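Local coordinates for glutathione S-transferase (Ceriporiopsis subvermispora, PDB 6J3E), which probably conjugates glutathione to electrophilic substrates, as a serine-type member of the glutathione S-transferase family, at residues 18-23 with 133-138; 25-30 with 87-92; 44-49 with 144-149; 57-62 with 67-72; 73-76 with 81-84. All coordinates share one frame; numbering follows the deposited sequence.

Contact 1: residues 18-23 with 133-138. With EDO (1,2-ethanediol), chain D.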
# COMPACT_ATOMS: atom_id res chain seq x y z
N LYS A 18 27.83 12.13 8.77
CA LYS A 18 27.66 12.35 7.34
C LYS A 18 26.62 11.43 6.72
O LYS A 18 26.46 11.42 5.49
CB LYS A 18 29.00 12.30 6.57
CG LYS A 18 29.57 10.95 6.25
CD LYS A 18 31.10 10.98 6.28
CE LYS A 18 31.65 11.84 5.18
NZ LYS A 18 33.04 11.48 4.92
N ALA A 19 25.86 10.69 7.54
CA ALA A 19 24.82 9.78 7.06
C ALA A 19 23.46 10.44 7.20
O ALA A 19 23.02 10.73 8.32
CB ALA A 19 24.85 8.46 7.82
N TRP A 20 22.78 10.66 6.08
CA TRP A 20 21.51 11.38 6.08
C TRP A 20 20.41 10.71 5.25
O TRP A 20 19.24 11.00 5.49
CB TRP A 20 21.71 12.80 5.55
CG TRP A 20 22.13 12.73 4.14
CD1 TRP A 20 23.41 12.65 3.67
CD2 TRP A 20 21.28 12.66 2.99
NE1 TRP A 20 23.41 12.56 2.30
CE2 TRP A 20 22.11 12.56 1.86
CE3 TRP A 20 19.89 12.69 2.81
CZ2 TRP A 20 21.60 12.48 0.57
CZ3 TRP A 20 19.39 12.61 1.53
CH2 TRP A 20 20.24 12.51 0.43
N SER A 21 20.74 9.86 4.28
CA SER A 21 19.77 9.48 3.26
C SER A 21 18.66 8.62 3.84
O SER A 21 18.90 7.77 4.70
CB SER A 21 20.47 8.71 2.13
OG SER A 21 19.54 7.97 1.36
N PRO A 22 17.42 8.80 3.38
CA PRO A 22 16.37 7.89 3.83
C PRO A 22 16.54 6.49 3.26
O PRO A 22 16.37 5.50 4.00
CB PRO A 22 15.08 8.58 3.33
CG PRO A 22 15.51 9.38 2.16
CD PRO A 22 16.92 9.82 2.43
N ASN A 23 16.89 6.39 1.98
CA ASN A 23 17.05 5.08 1.36
C ASN A 23 18.21 4.31 1.97
O ASN A 23 18.10 3.11 2.22
CB ASN A 23 17.24 5.23 -0.15
CG ASN A 23 16.14 6.05 -0.78
OD1 ASN A 23 16.27 7.25 -0.95
ND2 ASN A 23 15.04 5.39 -1.12
N PRO A 133 14.54 19.99 -1.00
CA PRO A 133 15.34 21.22 -0.85
C PRO A 133 16.18 21.20 0.41
O PRO A 133 17.35 21.60 0.39
CB PRO A 133 14.28 22.32 -0.80
CG PRO A 133 13.09 21.73 -1.46
CD PRO A 133 13.10 20.29 -1.10
N ALA A 134 15.61 20.74 1.52
CA ALA A 134 16.41 20.64 2.74
C ALA A 134 17.64 19.76 2.53
O ALA A 134 18.73 20.10 2.99
CB ALA A 134 15.55 20.11 3.88
N THR A 135 17.50 18.62 1.83
CA THR A 135 18.70 17.80 1.72
C THR A 135 19.68 18.37 0.72
O THR A 135 20.87 18.06 0.80
CB THR A 135 18.39 16.34 1.35
OG1 THR A 135 18.40 16.17 -0.07
CG2 THR A 135 17.10 15.92 1.90
N ASN A 136 19.21 19.22 -0.20
CA ASN A 136 20.15 19.86 -1.12
C ASN A 136 21.08 20.81 -0.38
O ASN A 136 22.29 20.80 -0.60
CB ASN A 136 19.39 20.59 -2.22
CG ASN A 136 20.32 21.26 -3.20
OD1 ASN A 136 20.91 20.58 -4.04
ND2 ASN A 136 20.46 22.59 -3.12
N ALA A 137 20.52 21.60 0.54
CA ALA A 137 21.27 22.57 1.31
C ALA A 137 22.33 21.95 2.21
O ALA A 137 23.12 22.70 2.79
CB ALA A 137 20.32 23.41 2.17
N GLN A 138 22.36 20.63 2.37
CA GLN A 138 23.39 20.03 3.21
C GLN A 138 24.27 19.07 2.43
O GLN A 138 25.08 18.34 3.03
CB GLN A 138 22.77 19.32 4.42
CG GLN A 138 21.75 18.25 4.08
CD GLN A 138 22.38 16.89 3.91
OE1 GLN A 138 23.00 16.36 4.85
NE2 GLN A 138 22.22 16.32 2.72
C1 EDO D . 16.85 2.30 -3.29
O1 EDO D . 16.54 3.60 -3.83
C2 EDO D . 15.70 1.84 -2.40
O2 EDO D . 15.91 2.34 -1.08
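The seam between the thioredoxin-like N-terminal domain and the all-helical C-terminal domain runs through Trp20, whose indole reaches over to Thr135 and Gln138. Gln138 brings NE2 over one face of the indole, its amide plane inclined 62° to the ring. This NE2 is 3.8 Å from Trp20 CD2, while CB of Ser21 sits over the opposite face. NE2 aims its N-H elsewhere: Gln138 NE2 donates to Thr135 O at 2.9 Å, nearly straight at 167°, in the amide plane and on a carbonyl lone pair. The chain, bent at chi2, folds back on the backbone of Thr135 to make that bond, and OE1 takes the backbone N of Ala14, which fixes the rotation of the amide. Thr135 meets the far end of the indole obliquely, Trp20 CZ3 lying 3.9 Å from Thr135 CB. No hydrogen bond crosses between the two segments. Just past the indole, Ser21 caps the start of helix 22-34 through a bond from Thr24 N to its OG. Trp217 of helix 206-222 also meets the Trp20 ring, and Phe147 of helix 141-153 packs against Thr135 of helix 109-136.

Contact 2: residues 25-30 with 87-92. With EDO (1,2-ethanediol), chain D.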
# COMPACT_ATOMS: atom_id res chain seq x y z
N TRP A 25 19.61 4.77 4.97
CA TRP A 25 19.44 4.46 6.38
C TRP A 25 18.59 3.21 6.57
O TRP A 25 18.80 2.45 7.53
CB TRP A 25 18.82 5.62 7.13
CG TRP A 25 19.81 6.44 7.87
CD1 TRP A 25 20.26 7.68 7.54
CD2 TRP A 25 20.48 6.08 9.08
NE1 TRP A 25 21.17 8.12 8.47
CE2 TRP A 25 21.31 7.16 9.43
CE3 TRP A 25 20.45 4.95 9.91
CZ2 TRP A 25 22.12 7.15 10.57
CZ3 TRP A 25 21.25 4.94 11.05
CH2 TRP A 25 22.08 6.03 11.36
N LYS A 26 17.64 2.97 5.66
CA LYS A 26 16.92 1.70 5.70
C LYS A 26 17.92 0.55 5.73
O LYS A 26 17.84 -0.34 6.58
CB LYS A 26 15.97 1.58 4.51
CG LYS A 26 14.75 2.51 4.57
CD LYS A 26 13.74 2.20 3.46
CE LYS A 26 13.93 3.11 2.29
NZ LYS A 26 13.45 2.58 1.00
N THR A 27 18.93 0.61 4.86
CA THR A 27 19.91 -0.47 4.79
C THR A 27 20.92 -0.39 5.93
O THR A 27 21.36 -1.43 6.45
CB THR A 27 20.60 -0.45 3.42
OG1 THR A 27 19.65 -0.89 2.44
CG2 THR A 27 21.81 -1.39 3.37
N ARG A 28 21.29 0.82 6.36
CA ARG A 28 22.15 0.94 7.54
C ARG A 28 21.44 0.37 8.77
O ARG A 28 22.00 -0.47 9.49
CB ARG A 28 22.55 2.40 7.77
CG ARG A 28 23.53 2.59 8.92
CD ARG A 28 24.01 4.04 9.08
NE ARG A 28 24.78 4.51 7.93
CZ ARG A 28 26.08 4.25 7.73
NH1 ARG A 28 26.77 3.50 8.58
NH2 ARG A 28 26.68 4.74 6.66
N TYR A 29 20.20 0.80 9.02
CA TYR A 29 19.43 0.23 10.11
C TYR A 29 19.42 -1.30 10.02
O TYR A 29 19.67 -1.99 11.02
CB TYR A 29 17.99 0.77 10.08
CG TYR A 29 17.74 2.03 10.90
CD1 TYR A 29 18.20 2.14 12.22
CD2 TYR A 29 17.01 3.08 10.38
CE1 TYR A 29 17.94 3.28 12.98
CE2 TYR A 29 16.76 4.22 11.13
CZ TYR A 29 17.22 4.32 12.42
OH TYR A 29 16.97 5.47 13.16
N THR A 30 19.19 -1.84 8.82
CA THR A 30 19.08 -3.29 8.67
C THR A 30 20.40 -3.99 9.01
O THR A 30 20.40 -5.01 9.72
CB THR A 30 18.60 -3.64 7.25
OG1 THR A 30 17.39 -2.91 6.97
CG2 THR A 30 18.29 -5.12 7.13
N ALA A 87 15.02 -2.73 -0.15
CA ALA A 87 14.14 -3.88 0.07
C ALA A 87 14.80 -5.17 -0.39
O ALA A 87 14.64 -6.21 0.24
CB ALA A 87 12.80 -3.68 -0.62
N ALA A 88 15.56 -5.11 -1.49
CA ALA A 88 16.28 -6.29 -1.97
C ALA A 88 17.51 -6.59 -1.12
O ALA A 88 17.88 -7.75 -0.99
CB ALA A 88 16.69 -6.12 -3.43
N ILE A 89 18.16 -5.56 -0.58
CA ILE A 89 19.23 -5.76 0.39
C ILE A 89 18.70 -6.55 1.57
O ILE A 89 19.32 -7.51 2.05
CB ILE A 89 19.81 -4.40 0.85
CG1 ILE A 89 20.13 -3.47 -0.33
CG2 ILE A 89 21.04 -4.61 1.71
CD1 ILE A 89 21.41 -3.70 -0.95
N ALA A 90 17.53 -6.15 2.07
CA ALA A 90 16.99 -6.77 3.26
C ALA A 90 16.74 -8.25 3.01
O ALA A 90 17.09 -9.10 3.84
CB ALA A 90 15.71 -6.06 3.70
N ARG A 91 16.15 -8.57 1.85
CA ARG A 91 15.86 -9.97 1.56
C ARG A 91 17.14 -10.76 1.39
O ARG A 91 17.24 -11.90 1.87
CB ARG A 91 15.00 -10.11 0.31
CG ARG A 91 13.62 -9.47 0.47
CD ARG A 91 12.77 -9.62 -0.78
NE ARG A 91 11.38 -9.34 -0.51
CZ ARG A 91 10.88 -8.12 -0.43
NH1 ARG A 91 9.58 -7.96 -0.19
NH2 ARG A 91 11.67 -7.03 -0.58
N TYR A 92 18.12 -10.18 0.70
CA TYR A 92 19.40 -10.84 0.56
C TYR A 92 20.03 -11.09 1.91
O TYR A 92 20.57 -12.18 2.17
CB TYR A 92 20.33 -10.01 -0.31
CG TYR A 92 21.74 -10.51 -0.23
CD1 TYR A 92 22.19 -11.52 -1.08
CD2 TYR A 92 22.63 -9.97 0.71
CE1 TYR A 92 23.48 -11.98 -1.01
CE2 TYR A 92 23.92 -10.43 0.79
CZ TYR A 92 24.34 -11.43 -0.08
OH TYR A 92 25.63 -11.89 0.02
C1 EDO D . 16.85 2.30 -3.29
O1 EDO D . 16.54 3.60 -3.83
C2 EDO D . 15.70 1.84 -2.40
O2 EDO D . 15.91 2.34 -1.08
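Beside the glutathione site, helices 22-34 and 86-96 of the thioredoxin-like domain pack together through two small steps, Thr27 on Ile89 and Thr30 on Ala90. At the first, methyl meets methyl: Thr27 CG2 lies 3.7 Å from Ile89 CG2, the two side chains crossing at about a right angle. Thr27 OG1 rests against the other branch, 3.8 Å from Ile89 CG1. The second step is looser, with Thr30 CG2 4.4 Å from Ala90 CB. Thr30 can offer a methyl here because its hydroxyl is turned back into its own helix: Thr30 OG1 donates to Lys26 O at 2.6 Å. That carbonyl also takes the helical bond from Thr30 N at 3.0 Å, and the two donors approach from opposite faces of its plane, so a buried hydroxyl is satisfied without any partner on the other helix. One turn back, the Lys26 chain bends at chi3 and sends its amine to the helix 86-96 start, where Lys26 NZ bonds Ser86 OG and, at 3.2 Å, O2 of an ethanediol. Lys26 and Ser86 both belong to the glutathione site, which holds no glutathione here. Between the segments the chemistry is thus mostly apolar, with small residues permitting close helices, while polar groups gather at the end facing the glutathione site; the ammonium there would probably favour anionic or polar parts of a ligand.

Contact 3: residues 44-49 with 144-149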
# COMPACT_ATOMS: atom_id res chain seq x y z
N GLU A 44 29.53 10.41 -3.94
CA GLU A 44 28.77 11.60 -4.27
C GLU A 44 27.71 11.26 -5.30
O GLU A 44 27.87 10.35 -6.12
CB GLU A 44 29.69 12.70 -4.81
CG GLU A 44 30.72 13.22 -3.81
CD GLU A 44 30.11 13.99 -2.64
OE1 GLU A 44 28.96 14.45 -2.76
OE2 GLU A 44 30.79 14.13 -1.60
N TYR A 45 26.60 12.01 -5.25
CA TYR A 45 25.48 11.82 -6.17
C TYR A 45 25.91 11.66 -7.62
O TYR A 45 25.46 10.69 -8.26
CB TYR A 45 24.50 12.99 -6.02
CG TYR A 45 23.23 12.62 -5.30
CD1 TYR A 45 22.27 11.80 -5.91
CD2 TYR A 45 22.99 13.05 -4.00
CE1 TYR A 45 21.10 11.45 -5.25
CE2 TYR A 45 21.82 12.70 -3.33
CZ TYR A 45 20.88 11.90 -3.96
OH TYR A 45 19.72 11.54 -3.31
N PRO A 46 26.76 12.52 -8.19
CA PRO A 46 27.04 12.39 -9.63
C PRO A 46 27.93 11.18 -9.99
O PRO A 46 27.99 10.82 -11.17
CB PRO A 46 27.73 13.72 -9.97
CG PRO A 46 28.32 14.18 -8.67
CD PRO A 46 27.45 13.67 -7.58
N ASP A 47 28.59 10.56 -9.01
CA ASP A 47 29.40 9.38 -9.25
C ASP A 47 28.63 8.09 -9.06
O ASP A 47 29.20 7.01 -9.26
CB ASP A 47 30.62 9.34 -8.32
CG ASP A 47 31.35 10.67 -8.24
OD1 ASP A 47 31.39 11.40 -9.26
OD2 ASP A 47 31.86 10.99 -7.15
N ILE A 48 27.36 8.16 -8.66
CA ILE A 48 26.65 6.95 -8.25
C ILE A 48 26.58 5.97 -9.42
O ILE A 48 26.92 4.79 -9.28
CB ILE A 48 25.26 7.30 -7.71
CG1 ILE A 48 25.38 7.94 -6.33
CG2 ILE A 48 24.40 6.07 -7.61
CD1 ILE A 48 24.06 8.45 -5.76
N ALA A 49 26.15 6.45 -10.58
CA ALA A 49 26.10 5.61 -11.77
C ALA A 49 27.46 4.99 -12.04
O ALA A 49 27.60 3.76 -12.17
CB ALA A 49 25.62 6.44 -12.96
N GLU A 144 25.65 18.76 -4.66
CA GLU A 144 24.66 19.84 -4.70
C GLU A 144 24.42 20.31 -6.13
O GLU A 144 23.27 20.52 -6.53
CB GLU A 144 25.12 21.01 -3.83
CG GLU A 144 24.04 22.06 -3.58
CD GLU A 144 23.83 23.01 -4.75
OE1 GLU A 144 22.71 23.59 -4.84
OE2 GLU A 144 24.77 23.19 -5.58
N GLU A 145 25.49 20.50 -6.91
CA GLU A 145 25.31 20.85 -8.32
C GLU A 145 24.43 19.82 -9.02
O GLU A 145 23.46 20.17 -9.71
CB GLU A 145 26.68 20.98 -9.01
CG GLU A 145 26.65 21.47 -10.47
CD GLU A 145 26.29 20.37 -11.49
OE1 GLU A 145 25.56 20.69 -12.46
OE2 GLU A 145 26.72 19.20 -11.33
N PHE A 146 24.74 18.54 -8.82
CA PHE A 146 23.99 17.46 -9.46
C PHE A 146 22.55 17.39 -8.94
O PHE A 146 21.60 17.25 -9.71
CB PHE A 146 24.71 16.14 -9.22
CG PHE A 146 24.05 14.95 -9.87
CD1 PHE A 146 22.99 14.31 -9.24
CD2 PHE A 146 24.50 14.47 -11.10
CE1 PHE A 146 22.38 13.21 -9.83
CE2 PHE A 146 23.89 13.37 -11.69
CZ PHE A 146 22.84 12.73 -11.05
N PHE A 147 22.38 17.45 -7.62
CA PHE A 147 21.06 17.27 -7.04
C PHE A 147 20.13 18.42 -7.42
O PHE A 147 18.99 18.20 -7.85
CB PHE A 147 21.18 17.16 -5.52
CG PHE A 147 19.93 16.70 -4.85
CD1 PHE A 147 19.71 15.36 -4.63
CD2 PHE A 147 18.96 17.61 -4.42
CE1 PHE A 147 18.54 14.92 -4.00
CE2 PHE A 147 17.81 17.18 -3.80
CZ PHE A 147 17.60 15.83 -3.59
N ARG A 148 20.61 19.65 -7.26
CA ARG A 148 19.77 20.80 -7.58
C ARG A 148 19.34 20.78 -9.04
O ARG A 148 18.16 20.99 -9.35
CB ARG A 148 20.51 22.08 -7.22
CG ARG A 148 19.74 23.32 -7.57
CD ARG A 148 20.54 24.58 -7.35
NE ARG A 148 20.66 24.95 -5.94
CZ ARG A 148 19.70 25.59 -5.26
NH1 ARG A 148 18.55 25.91 -5.86
NH2 ARG A 148 19.90 25.91 -3.99
N ARG A 149 20.28 20.50 -9.96
CA ARG A 149 20.00 20.58 -11.39
C ARG A 149 18.94 19.56 -11.80
O ARG A 149 17.96 19.90 -12.47
CB ARG A 149 21.28 20.35 -12.21
CG ARG A 149 21.09 20.56 -13.72
CD ARG A 149 21.91 19.59 -14.56
NE ARG A 149 23.18 19.23 -13.94
CZ ARG A 149 23.65 17.99 -13.87
NH1 ARG A 149 22.93 17.00 -14.39
NH2 ARG A 149 24.82 17.73 -13.26
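Tyr45 meets both Phe146 and Phe147 of helix 141-153, just after Glu44, whose carboxylate bonds Ser143 and Asn140. Tyr45 CB lies 3.8 Å from Phe146 CD1, and beyond it the phenol ring runs on to Phe147, which presents an edge to one face of the tyrosine. This is an edge-to-face pair with centroids 5.2 Å apart and planes at 62°, displaced toward the rim: Phe147 CD1 comes down at 3.6 Å from Tyr45 CE2. Pro46 follows and packs on Phe146. Its CA stands over the phenyl face, 4.0 Å from the Phe146 centroid in a CH-pi contact, and Pro46 CB closes in on Phe146 CD2 at 3.5 Å. Phe146 holds CG anti to its backbone N, chi1 -179°, which swings the ring out across the gap to lie under the turn. Farther along, Asp47 turns to Arg142, with which it forms a salt bridge. On the helix Arg149 grips Glu145 side-on with NE and NH2, and Arg148 NE meets Glu144 OE1 at 2.7 Å, with further bridges from Arg148 to Glu152 and Glu161. The contact thus joins the turn leading into helix 48-55 to helix 141-153. Phe147 continues inward onto Thr135 and Asn136 of helix 109-136, and Tyr45 also packs on Ile10 and on Arg151, a glutathione-binding residue.

Contact 4: residues 57-62 with 67-72. With EDO (1,2-ethanediol), chain C; EDO (1,2-ethanediol), chain D.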
# COMPACT_ATOMS: atom_id res chain seq x y z
N ALA A 57 26.46 -3.30 -9.96
CA ALA A 57 25.18 -3.19 -9.28
C ALA A 57 24.04 -3.12 -10.27
O ALA A 57 24.18 -2.57 -11.37
CB ALA A 57 25.17 -1.96 -8.38
N GLU A 58 22.89 -3.66 -9.88
CA GLU A 58 21.68 -3.50 -10.68
C GLU A 58 21.15 -2.08 -10.53
O GLU A 58 21.16 -1.53 -9.43
CB GLU A 58 20.60 -4.49 -10.24
CG GLU A 58 20.98 -5.95 -10.37
CD GLU A 58 20.87 -6.45 -11.80
OE1 GLU A 58 20.16 -5.78 -12.60
OE2 GLU A 58 21.49 -7.50 -12.13
N PRO A 59 20.68 -1.47 -11.61
CA PRO A 59 19.88 -0.25 -11.49
C PRO A 59 18.55 -0.56 -10.80
O PRO A 59 18.04 -1.67 -10.89
CB PRO A 59 19.66 0.18 -12.94
CG PRO A 59 19.70 -1.13 -13.70
CD PRO A 59 20.74 -1.97 -13.00
N THR A 60 17.97 0.45 -10.15
CA THR A 60 16.70 0.24 -9.46
C THR A 60 15.48 0.59 -10.30
O THR A 60 14.35 0.34 -9.87
CB THR A 60 16.65 1.03 -8.17
OG1 THR A 60 16.92 2.41 -8.44
CG2 THR A 60 17.69 0.48 -7.22
N SER A 61 15.67 1.17 -11.49
CA SER A 61 14.59 1.34 -12.45
C SER A 61 15.20 1.56 -13.83
O SER A 61 16.38 1.88 -13.97
CB SER A 61 13.67 2.50 -12.08
OG SER A 61 14.43 3.66 -11.86
N ILE A 62 14.37 1.37 -14.85
CA ILE A 62 14.77 1.59 -16.24
C ILE A 62 13.71 2.46 -16.90
O ILE A 62 12.53 2.09 -16.94
CB ILE A 62 14.95 0.27 -17.01
CG1 ILE A 62 16.14 -0.51 -16.45
CG2 ILE A 62 15.16 0.54 -18.48
CD1 ILE A 62 16.14 -1.94 -16.80
N PRO A 67 19.27 2.89 -17.84
CA PRO A 67 19.20 2.43 -16.45
C PRO A 67 19.50 3.56 -15.46
O PRO A 67 20.41 4.37 -15.66
CB PRO A 67 20.27 1.33 -16.38
CG PRO A 67 21.18 1.62 -17.53
CD PRO A 67 20.29 2.14 -18.60
N TYR A 68 18.74 3.58 -14.36
CA TYR A 68 18.87 4.59 -13.31
C TYR A 68 19.46 3.93 -12.07
O TYR A 68 18.88 2.99 -11.52
CB TYR A 68 17.50 5.20 -13.00
CG TYR A 68 17.49 6.42 -12.09
CD1 TYR A 68 17.73 7.70 -12.60
CD2 TYR A 68 17.16 6.31 -10.73
CE1 TYR A 68 17.70 8.82 -11.78
CE2 TYR A 68 17.11 7.43 -9.91
CZ TYR A 68 17.39 8.68 -10.44
OH TYR A 68 17.35 9.80 -9.64
N TYR A 69 20.62 4.42 -11.63
CA TYR A 69 21.32 3.84 -10.50
C TYR A 69 21.14 4.69 -9.25
O TYR A 69 21.23 5.92 -9.31
CB TYR A 69 22.80 3.69 -10.83
CG TYR A 69 23.10 2.69 -11.93
CD1 TYR A 69 23.23 1.34 -11.65
CD2 TYR A 69 23.28 3.11 -13.24
CE1 TYR A 69 23.53 0.43 -12.65
CE2 TYR A 69 23.56 2.20 -14.25
CZ TYR A 69 23.70 0.87 -13.94
OH TYR A 69 23.99 -0.04 -14.94
N THR A 70 20.88 4.02 -8.13
CA THR A 70 20.68 4.65 -6.84
C THR A 70 21.44 3.89 -5.76
O THR A 70 21.78 2.72 -5.91
CB THR A 70 19.19 4.68 -6.43
OG1 THR A 70 18.66 3.35 -6.48
CG2 THR A 70 18.41 5.60 -7.34
N LEU A 71 21.65 4.58 -4.64
CA LEU A 71 22.11 3.93 -3.42
C LEU A 71 20.90 3.81 -2.50
O LEU A 71 19.91 4.52 -2.68
CB LEU A 71 23.24 4.73 -2.79
CG LEU A 71 24.41 4.88 -3.76
CD1 LEU A 71 25.60 5.53 -3.06
CD2 LEU A 71 24.75 3.50 -4.34
N PRO A 72 20.96 2.91 -1.50
CA PRO A 72 22.06 2.04 -1.07
C PRO A 72 22.42 0.92 -2.04
O PRO A 72 21.56 0.42 -2.77
CB PRO A 72 21.53 1.44 0.24
CG PRO A 72 20.04 1.41 0.03
CD PRO A 72 19.74 2.68 -0.69
C1 EDO C . 21.51 8.58 -11.74
O1 EDO C . 22.39 8.00 -10.76
C2 EDO C . 21.83 8.00 -13.12
O2 EDO C . 22.06 6.59 -13.01
C1 EDO D . 16.85 2.30 -3.29
O1 EDO D . 16.54 3.60 -3.83
C2 EDO D . 15.70 1.84 -2.40
O2 EDO D . 15.91 2.34 -1.08
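Pro59 against Tyr69 and Thr60 against Thr70 make the close part of this contact. Pro59 CB sits over one face of the tyrosine in a CH-pi contact, 4.1 Å from the Tyr69 ring centroid. At the edge of the same ring, near its plane, Tyr69 CE1 comes to 3.3 Å from Ala57 O. The phenol oxygen goes on to Lys53 NZ of helix 48-55. With an alanine in place of Tyr69 the ring is gone, which would probably open a gap beside Pro59 and leave Lys53 NZ without its phenolic partner. An ethanediol bridges the backbone N and O of Tyr69. Next to this, Thr60 OG1 and Thr70 OG1 share a hydrogen bond of 2.8 Å; each hydroxyl is held between its own backbone N and carbonyl carbon (chi1 55° in both), which turns the two oxygens to each other. Thr60 N donates to Tyr68 O at 3.0 Å, and Tyr68 N to Ser61 O at 2.9 Å. Toward the exposed turn the grip slackens: Ile62 gets no nearer to Pro67 than CG1 to CA, 4.2 Å. At this outer end the contact is a short beta hairpin, strands 61-63 and 66-68, whose second arm runs on to the cis peptide between Leu71 and Pro72. A cis-proline at this place is a hallmark of the thioredoxin fold, and in this enzyme Tyr68 and Leu71 both bind glutathione.

Contact 5: residues 73-76 with 81-84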
# COMPACT_ATOMS: atom_id res chain seq x y z
N VAL A 73 23.69 0.52 -2.03
CA VAL A 73 24.14 -0.72 -2.64
C VAL A 73 25.11 -1.39 -1.67
O VAL A 73 25.87 -0.71 -0.98
CB VAL A 73 24.79 -0.48 -4.01
CG1 VAL A 73 25.39 -1.76 -4.55
CG2 VAL A 73 23.77 0.04 -4.99
N ILE A 74 25.08 -2.71 -1.61
CA ILE A 74 26.10 -3.43 -0.85
C ILE A 74 26.81 -4.42 -1.77
O ILE A 74 26.21 -4.97 -2.69
CB ILE A 74 25.54 -4.18 0.39
CG1 ILE A 74 24.50 -5.22 -0.02
CG2 ILE A 74 25.00 -3.19 1.40
CD1 ILE A 74 24.20 -6.21 1.08
N HIS A 75 28.11 -4.61 -1.51
CA HIS A 75 28.87 -5.71 -2.10
C HIS A 75 29.39 -6.60 -1.00
O HIS A 75 30.04 -6.13 -0.06
CB HIS A 75 30.04 -5.25 -2.97
CG HIS A 75 30.88 -6.39 -3.45
ND1 HIS A 75 30.44 -7.28 -4.40
CD2 HIS A 75 32.10 -6.82 -3.06
CE1 HIS A 75 31.36 -8.21 -4.59
NE2 HIS A 75 32.38 -7.95 -3.79
N ASP A 76 29.10 -7.90 -1.12
CA ASP A 76 29.41 -8.91 -0.12
C ASP A 76 30.54 -9.77 -0.65
O ASP A 76 30.30 -10.71 -1.42
CB ASP A 76 28.18 -9.77 0.19
CG ASP A 76 28.39 -10.70 1.37
OD1 ASP A 76 29.47 -10.61 2.00
OD2 ASP A 76 27.48 -11.50 1.70
N LYS A 81 28.38 -11.24 -4.55
CA LYS A 81 27.15 -10.64 -5.06
C LYS A 81 27.10 -9.16 -4.71
O LYS A 81 27.64 -8.71 -3.69
CB LYS A 81 25.91 -11.34 -4.52
CG LYS A 81 25.76 -12.81 -4.93
CD LYS A 81 24.81 -12.98 -6.11
CE LYS A 81 24.42 -14.45 -6.29
NZ LYS A 81 23.35 -14.62 -7.31
N THR A 82 26.44 -8.39 -5.57
CA THR A 82 26.15 -6.99 -5.33
C THR A 82 24.64 -6.82 -5.40
O THR A 82 24.02 -7.25 -6.38
CB THR A 82 26.86 -6.10 -6.33
OG1 THR A 82 28.26 -6.14 -6.08
CG2 THR A 82 26.39 -4.65 -6.23
N ILE A 83 24.06 -6.21 -4.37
CA ILE A 83 22.62 -6.02 -4.28
C ILE A 83 22.32 -4.53 -4.15
O ILE A 83 23.00 -3.81 -3.42
CB ILE A 83 22.01 -6.80 -3.10
CG1 ILE A 83 22.48 -8.25 -3.13
CG2 ILE A 83 20.49 -6.75 -3.17
CD1 ILE A 83 23.66 -8.52 -2.23
N SER A 84 21.30 -4.09 -4.87
CA SER A 84 20.83 -2.71 -4.80
C SER A 84 19.35 -2.69 -4.47
O SER A 84 18.64 -3.70 -4.63
CB SER A 84 21.08 -1.97 -6.11
OG SER A 84 20.30 -2.52 -7.16
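Val73 lays CG1 against the methyl of Thr82, 3.5 Å from Thr82 CG2, while its other branch, CG2, meets Ser84 CB. These are neighbours across a beta hairpin, strands 73-76 and 81-84, which forms one side of the four-stranded thioredoxin-like sheet; the strand axes run 165° apart and 4.9 Å from each other. Ile74 and Ile83 form the hydrogen-bonded pair: Ile74 N donates to Ile83 O and Ile83 N to Ile74 O, each at 3.0 Å. Their side chains lie side by side on the face that packs on helix 86-96, with Ile74 CG1 4.1 Å from Ile83 CD1. On the other face, with Val73 and Ser84, come His75 and Thr82, a non-hydrogen-bonded pair that is nevertheless joined through its side chains. CG of His75 is anti to the backbone N (chi1 174°), which swings the imidazole across the strand gap until ND1 stands 3.0 Å from Thr82 OG1, a hydrogen bond met at the ring edge, near its plane. Thr82 OG1 has a second partner in Ile55 O. A leucine in place of His75 would probably leave Thr82 OG1 without its mate across the hairpin and the two strands without this side-chain tie. Val73 and His75 also make backbone bonds to strand 5-9, so strand 73-76 is held along both flanks. Toward the turn, Asp76 N donates almost straight to Lys81 O (177°), and Asp76 OD2 takes bonds from Tyr92 OH and Tyr97 OH.

How the contacts relate
Contacts 1 and 2 are buried, 3 and 5 partly so, and 4 lies at the surface. Contacts 1 and 3 join the two domains by packing round aromatic rings, with no hydrogen bond directly between the paired segments, and they meet where Asn136 ND2 bonds Glu144 OE1. Contacts 2, 4 and 5 stay inside the thioredoxin-like part: helix packing by methyls in 2, backbone pairing in the hairpins of 4 and 5. Helix 22-34 serves both 1 and 2. Contact 5 backs onto contact 2 through Ile83 and Ile89, and onto contact 4 through Ser84 and Glu58. A single ethanediol, touching contacts 1, 2 and 4, sits among glutathione-binding residues.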